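Local coordinates for protein chitinase (Thermococcus kodakarensis KOD1, PDB 5DHD) that probably binds chitin through this accessory domain of a chitinase, the enzyme that hydrolyses the beta-1,4 links of chitin, at residues W33-L39 / G58-P64. Residue numbers count along the deposited sequence, not the author numbering.
With PE3 (3,6,9,12,15,18,21,24,27,30,33,36,39-tridecaoxahentetracontane-1,41-diol), chain E; SO4 (sulfate ion), chain B.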
ATOM      1  N   TRP A  33     -10.560  -1.811   1.976  1.00 15.31           N
ATOM      2  CA  TRP A  33      -9.546  -1.958   0.946  1.00 14.58           C
ATOM      3  C   TRP A  33      -8.402  -2.868   1.351  1.00 12.93           C
ATOM      4  O   TRP A  33      -8.159  -3.109   2.537  1.00 13.97           O
ATOM      5  CB  TRP A  33      -9.010  -0.577   0.539  1.00 14.27           C
ATOM      6  CG  TRP A  33      -8.558   0.320   1.678  1.00 13.45           C
ATOM      7  CD1 TRP A  33      -9.263   1.340   2.242  1.00 13.27           C
ATOM      8  CD2 TRP A  33      -7.264   0.322   2.303  1.00 13.02           C
ATOM      9  NE1 TRP A  33      -8.479   1.995   3.177  1.00 12.81           N
ATOM     10  CE2 TRP A  33      -7.253   1.382   3.230  1.00 11.51           C
ATOM     11  CE3 TRP A  33      -6.111  -0.470   2.158  1.00 13.57           C
ATOM     12  CZ2 TRP A  33      -6.127   1.679   4.024  1.00 13.84           C
ATOM     13  CZ3 TRP A  33      -4.989  -0.178   2.941  1.00 13.39           C
ATOM     14  CH2 TRP A  33      -5.009   0.885   3.862  1.00 12.76           C
ATOM     15  N   VAL A  34      -7.708  -3.382   0.341  1.00 14.57           N
ATOM     16  CA  VAL A  34      -6.574  -4.261   0.548  1.00 15.34           C
ATOM     17  C   VAL A  34      -5.468  -3.832  -0.400  1.00 16.33           C
ATOM     18  O   VAL A  34      -5.652  -3.829  -1.615  1.00 16.46           O
ATOM     19  CB  VAL A  34      -6.945  -5.734   0.227  1.00 17.06           C
ATOM     20  CG1 VAL A  34      -5.727  -6.639   0.385  1.00 19.87           C
ATOM     21  CG2 VAL A  34      -8.054  -6.197   1.165  1.00 18.29           C
ATOM     22  N   VAL A  35      -4.327  -3.444   0.157  1.00 13.31           N
ATOM     23  CA  VAL A  35      -3.196  -3.048  -0.669  1.00 13.49           C
ATOM     24  C   VAL A  35      -2.120  -4.118  -0.531  1.00 13.88           C
ATOM     25  O   VAL A  35      -1.628  -4.377   0.568  1.00 15.43           O
ATOM     26  CB  VAL A  35      -2.653  -1.679  -0.265  1.00 12.78           C
ATOM     27  CG1 VAL A  35      -1.314  -1.405  -0.949  1.00 14.75           C
ATOM     28  CG2 VAL A  35      -3.651  -0.609  -0.672  1.00 15.38           C
ATOM     29  N   LYS A  36      -1.774  -4.750  -1.648  1.00 13.50           N
ATOM     30  CA  LYS A  36      -0.764  -5.799  -1.666  1.00 12.57           C
ATOM     31  C   LYS A  36       0.524  -5.265  -2.255  1.00 12.55           C
ATOM     32  O   LYS A  36       0.538  -4.742  -3.373  1.00 15.01           O
ATOM     33  CB  LYS A  36      -1.238  -7.006  -2.478  1.00 17.51           C
ATOM     34  CG  LYS A  36      -2.456  -7.696  -1.908  1.00 21.36           C
ATOM     35  CD  LYS A  36      -2.616  -9.033  -2.603  1.00 25.76           C
ATOM     36  CE  LYS A  36      -3.593  -9.893  -1.872  1.00 41.95           C
ATOM     37  NZ  LYS A  36      -3.814 -11.191  -2.555  1.00 35.53           N
ATOM     38  N   VAL A  37       1.607  -5.426  -1.507  1.00 13.03           N
ATOM     39  CA  VAL A  37       2.912  -4.929  -1.913  1.00 12.57           C
ATOM     40  C   VAL A  37       3.918  -6.055  -2.116  1.00 16.16           C
ATOM     41  O   VAL A  37       4.052  -6.940  -1.270  1.00 15.08           O
ATOM     42  CB  VAL A  37       3.451  -3.969  -0.838  1.00 12.16           C
ATOM     43  CG1 VAL A  37       4.823  -3.442  -1.237  1.00 13.60           C
ATOM     44  CG2 VAL A  37       2.451  -2.833  -0.602  1.00 13.72           C
ATOM     45  N   LYS A  38       4.617  -6.011  -3.246  1.00 14.98           N
ATOM     46  CA  LYS A  38       5.642  -6.998  -3.565  1.00 15.44           C
ATOM     47  C   LYS A  38       7.002  -6.332  -3.395  1.00 16.06           C
ATOM     48  O   LYS A  38       7.276  -5.303  -4.014  1.00 15.91           O
ATOM     49  CB  LYS A  38       5.502  -7.483  -5.011  1.00 19.49           C
ATOM     50  CG  LYS A  38       6.605  -8.465  -5.464  1.00 20.27           C
ATOM     51  CD  LYS A  38       6.501  -9.803  -4.745  1.00 23.79           C
ATOM     52  CE  LYS A  38       7.530 -10.809  -5.275  1.00 35.55           C
ATOM     53  NZ  LYS A  38       8.943 -10.323  -5.138  1.00 47.89           N
ATOM     54  N   LEU A  39       7.846  -6.914  -2.552  1.00 16.02           N
ATOM     55  CA  LEU A  39       9.177  -6.373  -2.305  1.00 15.55           C
ATOM     56  C   LEU A  39      10.245  -7.236  -2.962  1.00 19.51           C
ATOM     57  O   LEU A  39      10.035  -8.426  -3.189  1.00 21.86           O
ATOM     58  CB  LEU A  39       9.480  -6.367  -0.803  1.00 17.26           C
ATOM     59  CG  LEU A  39       8.537  -5.620   0.138  1.00 18.20           C
ATOM     60  CD1 LEU A  39       9.035  -5.756   1.571  1.00 18.40           C
ATOM     61  CD2 LEU A  39       8.465  -4.160  -0.276  1.00 18.72           C
ATOM     62  N   GLY A  58       3.984 -14.130   0.350  1.00 16.87           N
ATOM     63  CA  GLY A  58       5.052 -13.459  -0.375  1.00 17.03           C
ATOM     64  C   GLY A  58       4.789 -11.981  -0.606  1.00 16.75           C
ATOM     65  O   GLY A  58       5.590 -11.293  -1.239  1.00 18.59           O
ATOM     66  N   TYR A  59       3.660 -11.496  -0.105  1.00 16.61           N
ATOM     67  CA  TYR A  59       3.305 -10.088  -0.246  1.00 17.28           C
ATOM     68  C   TYR A  59       3.115  -9.447   1.116  1.00 16.88           C
ATOM     69  O   TYR A  59       2.900 -10.133   2.110  1.00 17.36           O
ATOM     70  CB  TYR A  59       1.986  -9.932  -1.027  1.00 18.48           C
ATOM     71  CG  TYR A  59       2.092 -10.207  -2.505  1.00 17.79           C
ATOM     72  CD1 TYR A  59       2.222 -11.506  -2.991  1.00 28.40           C
ATOM     73  CD2 TYR A  59       2.141  -9.157  -3.415  1.00 19.31           C
ATOM     74  CE1 TYR A  59       2.408 -11.742  -4.360  1.00 30.41           C
ATOM     75  CE2 TYR A  59       2.323  -9.378  -4.773  1.00 27.54           C
ATOM     76  CZ  TYR A  59       2.457 -10.671  -5.238  1.00 28.73           C
ATOM     77  OH  TYR A  59       2.640 -10.882  -6.586  1.00 39.33           O
ATOM     78  N   VAL A  60       3.224  -8.125   1.163  1.00 13.55           N
ATOM     79  CA  VAL A  60       2.981  -7.399   2.397  1.00 14.44           C
ATOM     80  C   VAL A  60       1.581  -6.851   2.153  1.00 15.72           C
ATOM     81  O   VAL A  60       1.347  -6.139   1.174  1.00 16.65           O
ATOM     82  CB  VAL A  60       4.013  -6.263   2.635  1.00 14.72           C
ATOM     83  CG1 VAL A  60       3.682  -5.544   3.948  1.00 17.56           C
ATOM     84  CG2 VAL A  60       5.421  -6.858   2.725  1.00 17.20           C
ATOM     85  N   VAL A  61       0.651  -7.206   3.032  1.00 15.03           N
ATOM     86  CA  VAL A  61      -0.738  -6.800   2.882  1.00 13.64           C
ATOM     87  C   VAL A  61      -1.162  -5.747   3.892  1.00 13.64           C
ATOM     88  O   VAL A  61      -1.082  -5.958   5.106  1.00 15.24           O
ATOM     89  CB  VAL A  61      -1.670  -8.043   2.990  1.00 17.19           C
ATOM     90  CG1 VAL A  61      -3.110  -7.642   2.764  1.00 17.74           C
ATOM     91  CG2 VAL A  61      -1.254  -9.112   1.958  1.00 20.45           C
ATOM     92  N   PHE A  62      -1.618  -4.610   3.378  1.00 12.70           N
ATOM     93  CA  PHE A  62      -2.067  -3.519   4.225  1.00 13.25           C
ATOM     94  C   PHE A  62      -3.579  -3.390   4.146  1.00 13.57           C
ATOM     95  O   PHE A  62      -4.171  -3.493   3.068  1.00 13.46           O
ATOM     96  CB  PHE A  62      -1.428  -2.187   3.802  1.00 13.92           C
ATOM     97  CG  PHE A  62       0.046  -2.117   4.070  1.00 11.88           C
ATOM     98  CD1 PHE A  62       0.531  -1.894   5.349  1.00 13.75           C
ATOM     99  CD2 PHE A  62       0.950  -2.275   3.022  1.00 13.75           C
ATOM    100  CE1 PHE A  62       1.907  -1.822   5.584  1.00 14.74           C
ATOM    101  CE2 PHE A  62       2.336  -2.204   3.255  1.00 14.13           C
ATOM    102  CZ  PHE A  62       2.803  -1.977   4.526  1.00 13.30           C
ATOM    103  N   THR A  63      -4.191  -3.172   5.304  1.00 12.25           N
ATOM    104  CA  THR A  63      -5.631  -2.997   5.399  1.00 12.26           C
ATOM    105  C   THR A  63      -5.893  -1.794   6.301  1.00 13.34           C
ATOM    106  O   THR A  63      -5.048  -1.422   7.120  1.00 13.44           O
ATOM    107  CB  THR A  63      -6.331  -4.277   5.933  1.00 16.04           C
ATOM    108  OG1 THR A  63      -5.673  -4.730   7.125  1.00 16.25           O
ATOM    109  CG2 THR A  63      -6.278  -5.383   4.880  1.00 15.68           C
ATOM    110  N   PRO A  64      -7.078  -1.188   6.182  1.00 13.08           N
ATOM    111  CA  PRO A  64      -7.384  -0.016   7.003  1.00 12.38           C
ATOM    112  C   PRO A  64      -7.628  -0.208   8.482  1.00 14.14           C
ATOM    113  O   PRO A  64      -8.135  -1.243   8.917  1.00 15.34           O
ATOM    114  CB  PRO A  64      -8.640   0.570   6.339  1.00 13.06           C
ATOM    115  CG  PRO A  64      -9.338  -0.663   5.790  1.00 15.34           C
ATOM    116  CD  PRO A  64      -8.193  -1.528   5.267  1.00 14.68           C
TER
HETATM  117  C18 PE3 E 804      -2.904 -11.274  -5.935  0.50 26.51           C
HETATM  118  C17 PE3 E 804      -4.400 -11.455  -6.146  0.50 30.59           C
HETATM  119  O16 PE3 E 804      -5.041 -10.683  -5.144  0.50 32.17           O
HETATM  120  C15 PE3 E 804      -6.451 -10.749  -5.219  0.50 35.69           C
HETATM  121  C14 PE3 E 804      -6.985  -9.900  -4.083  0.50 39.97           C
HETATM  122  O13 PE3 E 804      -6.708 -10.620  -2.894  0.50 35.27           O
HETATM  123  C12 PE3 E 804      -7.153  -9.839  -1.801  0.50 38.34           C
HETATM  124  C11 PE3 E 804      -6.878 -10.615  -0.518  0.50 39.32           C
HETATM  125  O10 PE3 E 804      -5.528 -11.036  -0.421  0.50 46.47           O
HETATM  126  C9  PE3 E 804      -5.450 -11.712   0.831  0.50 44.67           C
HETATM  127  C8  PE3 E 804      -4.062 -12.258   1.140  0.50 43.38           C
HETATM  128  O7  PE3 E 804      -3.437 -12.734  -0.043  0.50 36.56           O
HETATM  129  C6  PE3 E 804      -2.150 -13.181   0.362  0.50 43.09           C
HETATM  130  C5  PE3 E 804      -1.341 -13.755  -0.804  0.50 37.41           C
HETATM  131  O4  PE3 E 804      -1.525 -12.966  -1.971  0.50 41.88           O
HETATM  132  S   SO4 B 801       6.232 -14.416   3.103  0.78 24.88           S
HETATM  133  O1  SO4 B 801       6.338 -15.225   4.325  0.78 28.20           O
HETATM  134  O2  SO4 B 801       6.607 -15.227   1.936  0.78 22.26           O
HETATM  135  O3  SO4 B 801       7.138 -13.256   3.204  0.78 29.54           O
HETATM  136  O4  SO4 B 801       4.851 -13.938   2.956  0.78 24.02           O
HETATM  137  O   HOH W   1       6.983  -8.990  -0.817  1.00 23.04           O
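The indole of Trp-33 lies across Pro-64, whose CD sits 3.7 Å from the centroid of the indole's six-membered ring, a CH-pi contact over the face; NE1 of Trp-33 is hydrogen-bonded to the carbonyl oxygen of Asn-68. From this end two antiparallel strands, 34-39 and 59-64, run together. Val-35 and Phe-62 form a hydrogen-bonded pair (Val-35 N to Phe-62 O 2.9 Å, Phe-62 N to Val-35 O 2.8 Å), Val-37 and Val-60 form the next, and Lys-36 faces Val-61 between them at a non-hydrogen-bonded position. Beyond the last pair, a water takes over, joining Leu-39 N to Gly-58 O. Val-35, Val-37, Val-60 and Phe-62 share the inner face, where CG2 of Val-37 meets the edge of the Phe-62 ring at CE2 (3.9 Å); Phe-75 and Phe-77 of strand 72-79, in the other sheet, pack on Val-35, Val-37 and Phe-62. On the other face, Tyr-59 takes CD of Lys-38 over its ring, and Lys-36 projects into a curled polyether chain that wraps its ammonium, with NZ 2.9 Å from O16 of PE3. With strand 85-92 flanking 34-39 and strand 51-56 flanking 59-64, this is the middle of one sheet of a beta-sandwich, the fold characteristic of cellulose-binding-type carbohydrate modules.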